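Local atomic coordinates of 2,3-bisphosphoglycerate-independent phosphoglycerate mutase (Pyrococcus horikoshii, PDB entry 2ZKT), a protein that probably interconverts 2-phosphoglycerate and 3-phosphoglycerate in glycolysis without needing 2,3-bisphosphoglycerate, and binds metal ions. Residues Lys186-Ala189 against Glu190-Glu194; Arg18-Lys21 against Glu22-Gly25; Ser348-Cys351 against Glu352-Asn355; Lys197-Gln200 against Glu201-Lys205. One frame throughout, in Å; residues are numbered along the deposited sequence.

Contact 1. Residues Lys186-Ala189 against Glu190-Glu194; sequences KKVA and EILEE
Glu190 lies alongside Lys186, one helical turn further on, with both side chains pointing the same way. The lysine methylene CD lies alongside the carboxylate, 4.1 Å from Glu190 OE2. The charged ends do not meet, for Lys186 NZ stays 6.0 Å from Glu190 OE2, and their attraction is probably modest. Glu190 CG is anti to its own carbonyl carbon (chi1 -57°), which brings CG to 3.1 Å from Lys186 O. The backbone N-H of Glu190 makes only weak bonds, to the carbonyls of Lys186 and Lys187. Val188 supplies the apolar pair. Its CG1 packs 3.7 Å from Leu192 CD1, the two side chains again side by side. Their backbones are tied by a short bond from Leu192 N to Val188 O, 2.6 Å long and almost straight at 176°. Ala189 takes part through its backbone, and Glu193 N bonds to its carbonyl, although the place of that oxygen is doubtful. These are the first turns of helix 186-203, which is amphipathic here. Lys186, Glu190 and Glu193 are exposed, whereas Val188 and Leu192 rest on Asn166 of strand 161-166, and Val188 and Ile191 on the loop residue His169.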
loop_
_atom_site.group_PDB
_atom_site.type_symbol
_atom_site.label_atom_id
_atom_site.label_comp_id
_atom_site.label_asym_id
_atom_site.label_seq_id
_atom_site.Cartn_x
_atom_site.Cartn_y
_atom_site.Cartn_z
ATOM N N LYS B 186 -1.354 -51.262 -10.404
ATOM C CA LYS B 186 -2.546 -52.040 -10.747
ATOM C C LYS B 186 -3.336 -52.436 -9.498
ATOM O O LYS B 186 -4.562 -52.395 -9.451
ATOM C CB LYS B 186 -2.088 -53.298 -11.495
ATOM C CG LYS B 186 -3.253 -54.025 -12.180
ATOM C CD LYS B 186 -2.995 -55.530 -12.322
ATOM C CE LYS B 186 -2.977 -55.987 -13.786
ATOM N NZ LYS B 186 -1.987 -57.054 -13.958
ATOM N N LYS B 187 -2.586 -52.873 -8.468
ATOM C CA LYS B 187 -3.221 -53.349 -7.243
ATOM C C LYS B 187 -4.071 -52.261 -6.569
ATOM O O LYS B 187 -5.176 -52.497 -6.093
ATOM C CB LYS B 187 -2.118 -53.809 -6.284
ATOM C CG LYS B 187 -2.666 -54.635 -5.116
ATOM C CD LYS B 187 -1.553 -55.223 -4.243
ATOM C CE LYS B 187 -2.087 -55.810 -2.929
ATOM N NZ LYS B 187 -1.420 -55.166 -1.795
ATOM N N VAL B 188 -3.502 -51.041 -6.504
ATOM C CA VAL B 188 -4.150 -49.970 -5.741
ATOM C C VAL B 188 -5.412 -49.429 -6.427
ATOM O O VAL B 188 -6.370 -49.005 -5.787
ATOM C CB VAL B 188 -3.141 -48.837 -5.542
ATOM C CG1 VAL B 188 -3.835 -47.628 -4.908
ATOM C CG2 VAL B 188 -2.010 -49.295 -4.636
ATOM N N ALA B 189 -5.371 -49.403 -7.775
ATOM C CA ALA B 189 -6.530 -48.895 -8.504
ATOM C C ALA B 189 -7.752 -49.813 -8.327
ATOM O O ALA B 189 -8.901 -49.397 -8.459
ATOM C CB ALA B 189 -6.156 -48.798 -9.983
ATOM N N GLU B 190 -7.474 -51.108 -8.068
ATOM C CA GLU B 190 -8.562 -52.043 -7.832
ATOM C C GLU B 190 -9.115 -51.877 -6.419
ATOM O O GLU B 190 -10.285 -52.124 -6.148
ATOM C CB GLU B 190 -8.021 -53.465 -8.017
ATOM C CG GLU B 190 -7.408 -53.679 -9.404
ATOM C CD GLU B 190 -6.980 -55.127 -9.545
ATOM O OE1 GLU B 190 -6.857 -55.804 -8.533
ATOM O OE2 GLU B 190 -6.769 -55.565 -10.677
ATOM N N ILE B 191 -8.187 -51.528 -5.511
ATOM C CA ILE B 191 -8.604 -51.218 -4.157
ATOM C C ILE B 191 -9.407 -49.917 -4.147
ATOM O O ILE B 191 -10.498 -49.827 -3.602
ATOM C CB ILE B 191 -7.337 -51.082 -3.302
ATOM C CG1 ILE B 191 -6.548 -52.397 -3.314
ATOM C CG2 ILE B 191 -7.708 -50.772 -1.836
ATOM C CD1 ILE B 191 -5.277 -52.329 -2.460
ATOM N N LEU B 192 -8.809 -48.880 -4.766
ATOM C CA LEU B 192 -9.530 -47.617 -4.855
ATOM C C LEU B 192 -10.911 -47.796 -5.493
ATOM O O LEU B 192 -11.886 -47.151 -5.128
ATOM C CB LEU B 192 -8.702 -46.647 -5.702
ATOM C CG LEU B 192 -7.422 -46.189 -4.997
ATOM C CD1 LEU B 192 -6.516 -45.368 -5.922
ATOM C CD2 LEU B 192 -7.698 -45.310 -3.775
ATOM N N GLU B 193 -10.960 -48.683 -6.508
ATOM C CA GLU B 193 -12.199 -48.870 -7.260
ATOM C C GLU B 193 -13.244 -49.639 -6.443
ATOM O O GLU B 193 -14.448 -49.459 -6.580
ATOM C CB GLU B 193 -11.870 -49.634 -8.545
ATOM C CG GLU B 193 -11.217 -48.741 -9.601
ATOM C CD GLU B 193 -12.240 -48.391 -10.662
ATOM O OE1 GLU B 193 -13.178 -49.155 -10.846
ATOM O OE2 GLU B 193 -12.093 -47.341 -11.295
ATOM N N GLU B 194 -12.739 -50.562 -5.601
ATOM C CA GLU B 194 -13.627 -51.237 -4.659
ATOM C C GLU B 194 -14.070 -50.265 -3.557
ATOM O O GLU B 194 -15.128 -50.392 -2.947
ATOM C CB GLU B 194 -12.843 -52.407 -4.057
ATOM C CG GLU B 194 -13.546 -53.044 -2.851
ATOM C CD GLU B 194 -12.851 -54.347 -2.501
ATOM O OE1 GLU B 194 -12.187 -54.911 -3.365
ATOM O OE2 GLU B 194 -12.984 -54.790 -1.360
#

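Contact 2. Residues Arg18-Lys21 against Glu22-Gly25; sequences RPIK and ELNG
Glu22 meets Ile20 with its aliphatic part, CG lying 3.5 Å from Ile20 CG2. Its chi1 of 70° sets CG between the backbone N and the carbonyl carbon, on the side where Ile20 lies. Leu23 follows and packs beside Ile20 with its branch point: Leu23 CG is 3.7 Å from Ile20 CB, and CD1 touches CG1 as well. Leu23 N also bonds to Ile20 O at 3.0 Å, approaching from well above the carbonyl plane. A serine in place of Leu23 would probably open a gap beside Ile20 and take away the part of its apolar cover that Leu23 gives. Asn24 has a positive phi of 63°, the left-handed helical conformation, and its N bonds to Lys21 O at 3.0 Å. Gly25 completes the turn. Its N reaches Ile20 O at 2.9 Å from the face opposite to Leu23 N, so two N-H groups grip this one oxygen. The backbone angles of Gly25 would jam a side chain against the preceding carbonyl. Bonds from Gly25 to Ile20 and from Asn24 to Lys21, with Asn24 left-handed, make the Schellman pattern, here ending a single 3-10 turn. The turn lies between strand 6-12 and helix 28-31. Ile20 and Leu23 pack on Pro28 of that helix and on Pro313 of helix 313-331, and Asn24 packs on Lys39 of the second subunit.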
loop_
_atom_site.group_PDB
_atom_site.type_symbol
_atom_site.label_atom_id
_atom_site.label_comp_id
_atom_site.label_asym_id
_atom_site.label_seq_id
_atom_site.Cartn_x
_atom_site.Cartn_y
_atom_site.Cartn_z
ATOM N N ARG B 18 0.781 -9.571 -12.041
ATOM C CA ARG B 18 1.100 -8.882 -13.287
ATOM C C ARG B 18 0.513 -7.468 -13.209
ATOM O O ARG B 18 -0.384 -7.203 -12.402
ATOM C CB ARG B 18 0.519 -9.651 -14.484
ATOM C CG ARG B 18 1.161 -11.024 -14.678
ATOM C CD ARG B 18 0.477 -11.847 -15.765
ATOM N NE ARG B 18 1.142 -13.140 -15.914
ATOM C CZ ARG B 18 0.746 -14.118 -16.729
ATOM N NH1 ARG B 18 -0.340 -13.973 -17.492
ATOM N NH2 ARG B 18 1.450 -15.247 -16.797
ATOM N N PRO B 19 1.024 -6.537 -14.034
ATOM C CA PRO B 19 0.509 -5.157 -14.012
ATOM C C PRO B 19 -1.025 -5.150 -14.080
ATOM O O PRO B 19 -1.613 -5.865 -14.903
ATOM C CB PRO B 19 1.142 -4.527 -15.258
ATOM C CG PRO B 19 2.455 -5.273 -15.383
ATOM C CD PRO B 19 2.037 -6.712 -15.096
ATOM N N ILE B 20 -1.668 -4.371 -13.203
ATOM C CA ILE B 20 -3.134 -4.275 -13.187
ATOM C C ILE B 20 -3.527 -2.867 -13.642
ATOM O O ILE B 20 -3.076 -1.869 -13.067
ATOM C CB ILE B 20 -3.729 -4.486 -11.767
ATOM C CG1 ILE B 20 -3.230 -5.806 -11.163
ATOM C CG2 ILE B 20 -5.275 -4.469 -11.850
ATOM C CD1 ILE B 20 -3.835 -7.042 -11.778
ATOM N N LYS B 21 -4.381 -2.793 -14.664
ATOM C CA LYS B 21 -4.820 -1.509 -15.207
ATOM C C LYS B 21 -5.536 -0.636 -14.172
ATOM O O LYS B 21 -5.263 0.571 -14.075
ATOM C CB LYS B 21 -5.727 -1.732 -16.429
ATOM C CG LYS B 21 -6.063 -0.450 -17.185
ATOM C CD LYS B 21 -6.784 -0.742 -18.500
ATOM C CE LYS B 21 -7.136 0.544 -19.252
ATOM N NZ LYS B 21 -8.213 1.332 -18.573
ATOM N N GLU B 22 -6.432 -1.237 -13.384
ATOM C CA GLU B 22 -7.159 -0.468 -12.376
ATOM C C GLU B 22 -6.234 0.031 -11.258
ATOM O O GLU B 22 -6.632 0.852 -10.421
ATOM C CB GLU B 22 -8.335 -1.289 -11.802
ATOM C CG GLU B 22 -7.965 -2.475 -10.925
ATOM C CD GLU B 22 -9.180 -3.334 -10.554
ATOM O OE1 GLU B 22 -9.767 -3.970 -11.465
ATOM O OE2 GLU B 22 -9.550 -3.376 -9.355
ATOM N N LEU B 23 -4.992 -0.457 -11.242
ATOM C CA LEU B 23 -4.037 -0.006 -10.234
ATOM C C LEU B 23 -2.968 0.856 -10.905
ATOM O O LEU B 23 -1.832 0.942 -10.429
ATOM C CB LEU B 23 -3.379 -1.192 -9.527
ATOM C CG LEU B 23 -4.326 -2.207 -8.871
ATOM C CD1 LEU B 23 -3.482 -3.275 -8.170
ATOM C CD2 LEU B 23 -5.264 -1.515 -7.878
ATOM N N ASN B 24 -3.342 1.483 -12.027
ATOM C CA ASN B 24 -2.438 2.368 -12.769
ATOM C C ASN B 24 -1.212 1.623 -13.308
ATOM O O ASN B 24 -0.116 2.181 -13.361
ATOM C CB ASN B 24 -1.975 3.536 -11.869
ATOM C CG ASN B 24 -3.133 4.197 -11.118
ATOM O OD1 ASN B 24 -4.104 4.651 -11.728
ATOM N ND2 ASN B 24 -3.031 4.251 -9.787
ATOM N N GLY B 25 -1.400 0.361 -13.697
ATOM C CA GLY B 25 -0.295 -0.416 -14.240
ATOM C C GLY B 25 0.637 -1.024 -13.204
ATOM O O GLY B 25 1.696 -1.541 -13.555
#

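Contact 3. Residues Ser348-Cys351 against Glu352-Asn355; sequences STPC and EVMN
Pro350 O is gripped by two backbone N-H groups that come from different directions. Met354 N bonds at 2.9 Å and is tilted only 16° from the carbonyl plane. Val353 N bonds at 3.1 Å from high above that plane. The bond from Val353 N closes a type I beta turn over Cys351 and Glu352, and the bond from Met354 N makes it one residue longer. Met354 then turns left-handed at phi 60°, which sends the chain back past Thr349 and Pro350. In the main apolar touch the two side chains lie side by side: Val353 CG2 packs 3.5 Å from Pro350 CB and also touches CG of the ring. This methyl lies beside its own backbone N, on the proline side, because CG1 takes the place anti to N (chi1 -177°). The returning chain lays the carbonyl of Asn355 over the other end of the ring, with Asn355 O 3.5 Å from Pro350 CD. The same oxygen is 3.8 Å from Thr349 CG2. Met354 CG rests 3.4 Å from Cys351 O.

The polar groups of the turn look outward to other partners. Glu352 OE2 forms a salt bridge with Arg18, and Cys351 N bonds to Asp17 OD1. The side chain of Thr349 is about 4 Å from a bound zinc ion, probably the one held by Asp305, His309 and His356. Thr349 OG1 hydrogen-bonds to Asp305 OD1, and Met354 O to His309 ND1. Thr349 and Met354 thus act as second-shell residues to the ligands Asp305 and His309, and their bonds are likely to fix the rotation of the carboxylate and the ring.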
loop_
_atom_site.group_PDB
_atom_site.type_symbol
_atom_site.label_atom_id
_atom_site.label_comp_id
_atom_site.label_asym_id
_atom_site.label_seq_id
_atom_site.Cartn_x
_atom_site.Cartn_y
_atom_site.Cartn_z
ATOM N N SER B 348 3.804 -17.063 -8.054
ATOM C CA SER B 348 2.932 -15.982 -8.522
ATOM C C SER B 348 1.505 -16.480 -8.766
ATOM O O SER B 348 1.277 -17.596 -9.224
ATOM C CB SER B 348 3.508 -15.435 -9.831
ATOM O OG SER B 348 4.641 -14.614 -9.523
ATOM N N THR B 349 0.526 -15.631 -8.455
ATOM C CA THR B 349 -0.875 -15.949 -8.713
ATOM C C THR B 349 -1.518 -14.672 -9.205
ATOM O O THR B 349 -2.205 -13.983 -8.455
ATOM C CB THR B 349 -1.618 -16.429 -7.453
ATOM O OG1 THR B 349 -0.987 -17.620 -6.954
ATOM C CG2 THR B 349 -3.085 -16.755 -7.796
ATOM N N PRO B 350 -1.284 -14.330 -10.480
ATOM C CA PRO B 350 -1.831 -13.115 -11.111
ATOM C C PRO B 350 -3.361 -13.108 -11.079
ATOM O O PRO B 350 -3.998 -14.142 -11.304
ATOM C CB PRO B 350 -1.298 -13.197 -12.551
ATOM C CG PRO B 350 -0.102 -14.108 -12.459
ATOM C CD PRO B 350 -0.536 -15.145 -11.459
ATOM N N CYS B 351 -3.947 -11.948 -10.794
ATOM C CA CYS B 351 -5.401 -11.833 -10.764
ATOM C C CYS B 351 -5.964 -12.098 -12.172
ATOM O O CYS B 351 -7.002 -12.749 -12.319
ATOM C CB CYS B 351 -5.804 -10.435 -10.271
ATOM S SG CYS B 351 -5.470 -10.157 -8.497
ATOM N N GLU B 352 -5.266 -11.622 -13.204
ATOM C CA GLU B 352 -5.721 -11.831 -14.582
ATOM C C GLU B 352 -5.655 -13.308 -15.003
ATOM O O GLU B 352 -6.259 -13.699 -16.009
ATOM C CB GLU B 352 -4.891 -10.997 -15.578
ATOM C CG GLU B 352 -3.485 -11.546 -15.863
ATOM C CD GLU B 352 -2.854 -10.956 -17.128
ATOM O OE1 GLU B 352 -2.719 -9.707 -17.216
ATOM O OE2 GLU B 352 -2.490 -11.744 -18.033
ATOM N N VAL B 353 -4.916 -14.123 -14.251
ATOM C CA VAL B 353 -4.791 -15.551 -14.581
ATOM C C VAL B 353 -5.715 -16.416 -13.712
ATOM O O VAL B 353 -6.152 -17.488 -14.138
ATOM C CB VAL B 353 -3.320 -16.046 -14.412
ATOM C CG1 VAL B 353 -3.194 -17.521 -14.837
ATOM C CG2 VAL B 353 -2.385 -15.182 -15.239
ATOM N N MET B 354 -6.006 -15.941 -12.496
ATOM C CA MET B 354 -6.884 -16.652 -11.559
ATOM C C MET B 354 -6.361 -18.042 -11.186
ATOM O O MET B 354 -7.131 -18.966 -10.885
ATOM C CB MET B 354 -8.308 -16.763 -12.148
ATOM C CG MET B 354 -9.031 -15.415 -12.258
ATOM S SD MET B 354 -10.716 -15.518 -12.938
ATOM C CE MET B 354 -11.659 -16.046 -11.457
ATOM N N ASN B 355 -5.034 -18.176 -11.203
ATOM C CA ASN B 355 -4.368 -19.425 -10.860
ATOM C C ASN B 355 -2.868 -19.151 -10.853
ATOM O O ASN B 355 -2.429 -18.081 -11.275
ATOM C CB ASN B 355 -4.690 -20.513 -11.890
ATOM C CG ASN B 355 -4.722 -21.904 -11.271
ATOM O OD1 ASN B 355 -3.788 -22.316 -10.562
ATOM N ND2 ASN B 355 -5.800 -22.640 -11.539
#

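Contact 4. Residues Lys197-Gln200 against Glu201-Lys205; sequences KKAQ and EVLEK
The shorter backbone bonds are those from Leu203 to Ala199 and from Glu204 to Gln200. Leu203 N donates to Ala199 O at 2.8 Å, nearly along the C=O axis. Glu204 N donates to Gln200 O at 2.6 Å, with an N-H...O angle of 166°. The two bonds before them are weak, from Glu201 N to Lys197 O and from Val202 N to Lys198 O. All four join residues four apart, as in an alpha-helix. They belong to the C-terminal end of helix 186-203, which packs against strand 222-229 at the edge of the four-stranded antiparallel sheet.

Apolar contact is sparse within the helix itself: Leu203 CD1 is 4.5 Å from Ala199 CB. Both residues face Leu223 of the strand. Replacing Leu203 by an aspartate would probably lose this packing on Leu223 and set a charge against a buried apolar surface. Leu203 CG also rests against the backbone, 3.2 Å from the carbonyl oxygen Ala199 O.

Gln200 and Glu204 make the polar side-chain contact. They run side by side, with amide and carboxylate stacked at 29° between their planes. Gln200 CG is anti to its backbone N (chi1 -164°), leaning toward the next turn, and it meets Glu204 OE1 at 3.9 Å. The amide is not hydrogen-bonded to the carboxylate: Gln200 NE2 stays 4.2 Å from Glu204 OE1. Lys198 finds polar partners outside the segment, among them Gly147 O, to which its NZ bonds.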
loop_
_atom_site.group_PDB
_atom_site.type_symbol
_atom_site.label_atom_id
_atom_site.label_comp_id
_atom_site.label_asym_id
_atom_site.label_seq_id
_atom_site.Cartn_x
_atom_site.Cartn_y
_atom_site.Cartn_z
ATOM N N LYS B 197 -16.921 -47.872 -4.932
ATOM C CA LYS B 197 -18.165 -48.641 -4.911
ATOM C C LYS B 197 -18.676 -48.842 -3.477
ATOM O O LYS B 197 -19.835 -48.610 -3.153
ATOM C CB LYS B 197 -17.892 -50.006 -5.558
ATOM C CG LYS B 197 -17.805 -49.917 -7.085
ATOM C CD LYS B 197 -17.473 -51.270 -7.724
ATOM C CE LYS B 197 -17.533 -51.227 -9.257
ATOM N NZ LYS B 197 -17.246 -52.558 -9.797
ATOM N N LYS B 198 -17.763 -49.335 -2.613
ATOM C CA LYS B 198 -18.147 -49.587 -1.227
ATOM C C LYS B 198 -18.528 -48.289 -0.501
ATOM O O LYS B 198 -19.522 -48.204 0.209
ATOM C CB LYS B 198 -16.972 -50.261 -0.515
ATOM C CG LYS B 198 -17.164 -51.779 -0.392
ATOM C CD LYS B 198 -15.948 -52.469 0.235
ATOM C CE LYS B 198 -15.710 -53.871 -0.344
ATOM N NZ LYS B 198 -15.233 -54.766 0.713
ATOM N N ALA B 199 -17.667 -47.265 -0.673
ATOM C CA ALA B 199 -17.925 -45.965 -0.057
ATOM C C ALA B 199 -19.318 -45.437 -0.425
ATOM O O ALA B 199 -20.056 -44.896 0.390
ATOM C CB ALA B 199 -16.849 -44.984 -0.535
ATOM N N GLN B 200 -19.648 -45.587 -1.728
ATOM C CA GLN B 200 -20.935 -45.089 -2.217
ATOM C C GLN B 200 -22.118 -45.649 -1.412
ATOM O O GLN B 200 -23.089 -44.958 -1.121
ATOM C CB GLN B 200 -21.071 -45.489 -3.690
ATOM C CG GLN B 200 -22.175 -44.706 -4.408
ATOM C CD GLN B 200 -22.218 -45.117 -5.865
ATOM O OE1 GLN B 200 -21.951 -44.352 -6.779
ATOM N NE2 GLN B 200 -22.585 -46.404 -6.057
ATOM N N GLU B 201 -22.042 -46.961 -1.103
ATOM C CA GLU B 201 -23.084 -47.624 -0.327
ATOM C C GLU B 201 -23.259 -46.967 1.045
ATOM O O GLU B 201 -24.364 -46.661 1.482
ATOM C CB GLU B 201 -22.690 -49.096 -0.155
ATOM C CG GLU B 201 -22.777 -49.881 -1.469
ATOM C CD GLU B 201 -22.460 -51.338 -1.203
ATOM O OE1 GLU B 201 -22.602 -51.773 -0.066
ATOM O OE2 GLU B 201 -22.071 -52.032 -2.144
ATOM N N VAL B 202 -22.108 -46.815 1.730
ATOM C CA VAL B 202 -22.128 -46.132 3.026
ATOM C C VAL B 202 -22.713 -44.717 2.917
ATOM O O VAL B 202 -23.571 -44.300 3.691
ATOM C CB VAL B 202 -20.693 -46.063 3.553
ATOM C CG1 VAL B 202 -20.685 -45.505 4.977
ATOM C CG2 VAL B 202 -20.082 -47.456 3.559
ATOM N N LEU B 203 -22.190 -43.948 1.934
ATOM C CA LEU B 203 -22.532 -42.574 1.567
ATOM C C LEU B 203 -24.017 -42.415 1.208
ATOM O O LEU B 203 -24.734 -41.578 1.747
ATOM C CB LEU B 203 -21.647 -42.156 0.387
ATOM C CG LEU B 203 -20.261 -41.688 0.841
ATOM C CD1 LEU B 203 -19.361 -41.297 -0.335
ATOM C CD2 LEU B 203 -20.321 -40.467 1.764
ATOM N N GLU B 204 -24.469 -43.230 0.233
ATOM C CA GLU B 204 -25.846 -43.093 -0.244
ATOM C C GLU B 204 -26.878 -43.343 0.865
ATOM O O GLU B 204 -28.080 -43.392 0.628
ATOM C CB GLU B 204 -26.052 -44.118 -1.362
ATOM C CG GLU B 204 -25.932 -43.505 -2.760
ATOM C CD GLU B 204 -26.024 -44.616 -3.786
ATOM O OE1 GLU B 204 -25.783 -45.763 -3.429
ATOM O OE2 GLU B 204 -26.356 -44.325 -4.936
ATOM N N LYS B 205 -26.377 -43.537 2.104
ATOM C CA LYS B 205 -27.285 -43.957 3.177
ATOM C C LYS B 205 -27.307 -43.000 4.380
ATOM O O LYS B 205 -28.253 -42.961 5.165
ATOM C CB LYS B 205 -26.860 -45.345 3.655
ATOM C CG LYS B 205 -28.042 -46.319 3.698
ATOM C CD LYS B 205 -27.642 -47.673 4.287
ATOM C CE LYS B 205 -26.558 -48.377 3.460
ATOM N NZ LYS B 205 -26.087 -49.563 4.177
#

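The four contacts form two groups. Contacts 2 and 3 touch, their centres about 13 Å apart. Arg18 NH1 joins them by a salt bridge to Glu352 OE2 at 3.1 Å, and the Arg18 side chain also packs on Val353 and Pro350. Contact 3 borders a zinc site directly, and contact 2 reaches that region through contact 3. Contacts 1 and 4 follow one another on helix 186-203, with centres about 16 Å apart. A salt bridge between Glu194 OE2 and Lys198 NZ joins their ranges. This helix is well away from contact 3: the nearest atoms of contacts 1 and 3 are about 23 Å apart, and those of contacts 3 and 4 about 26 Å.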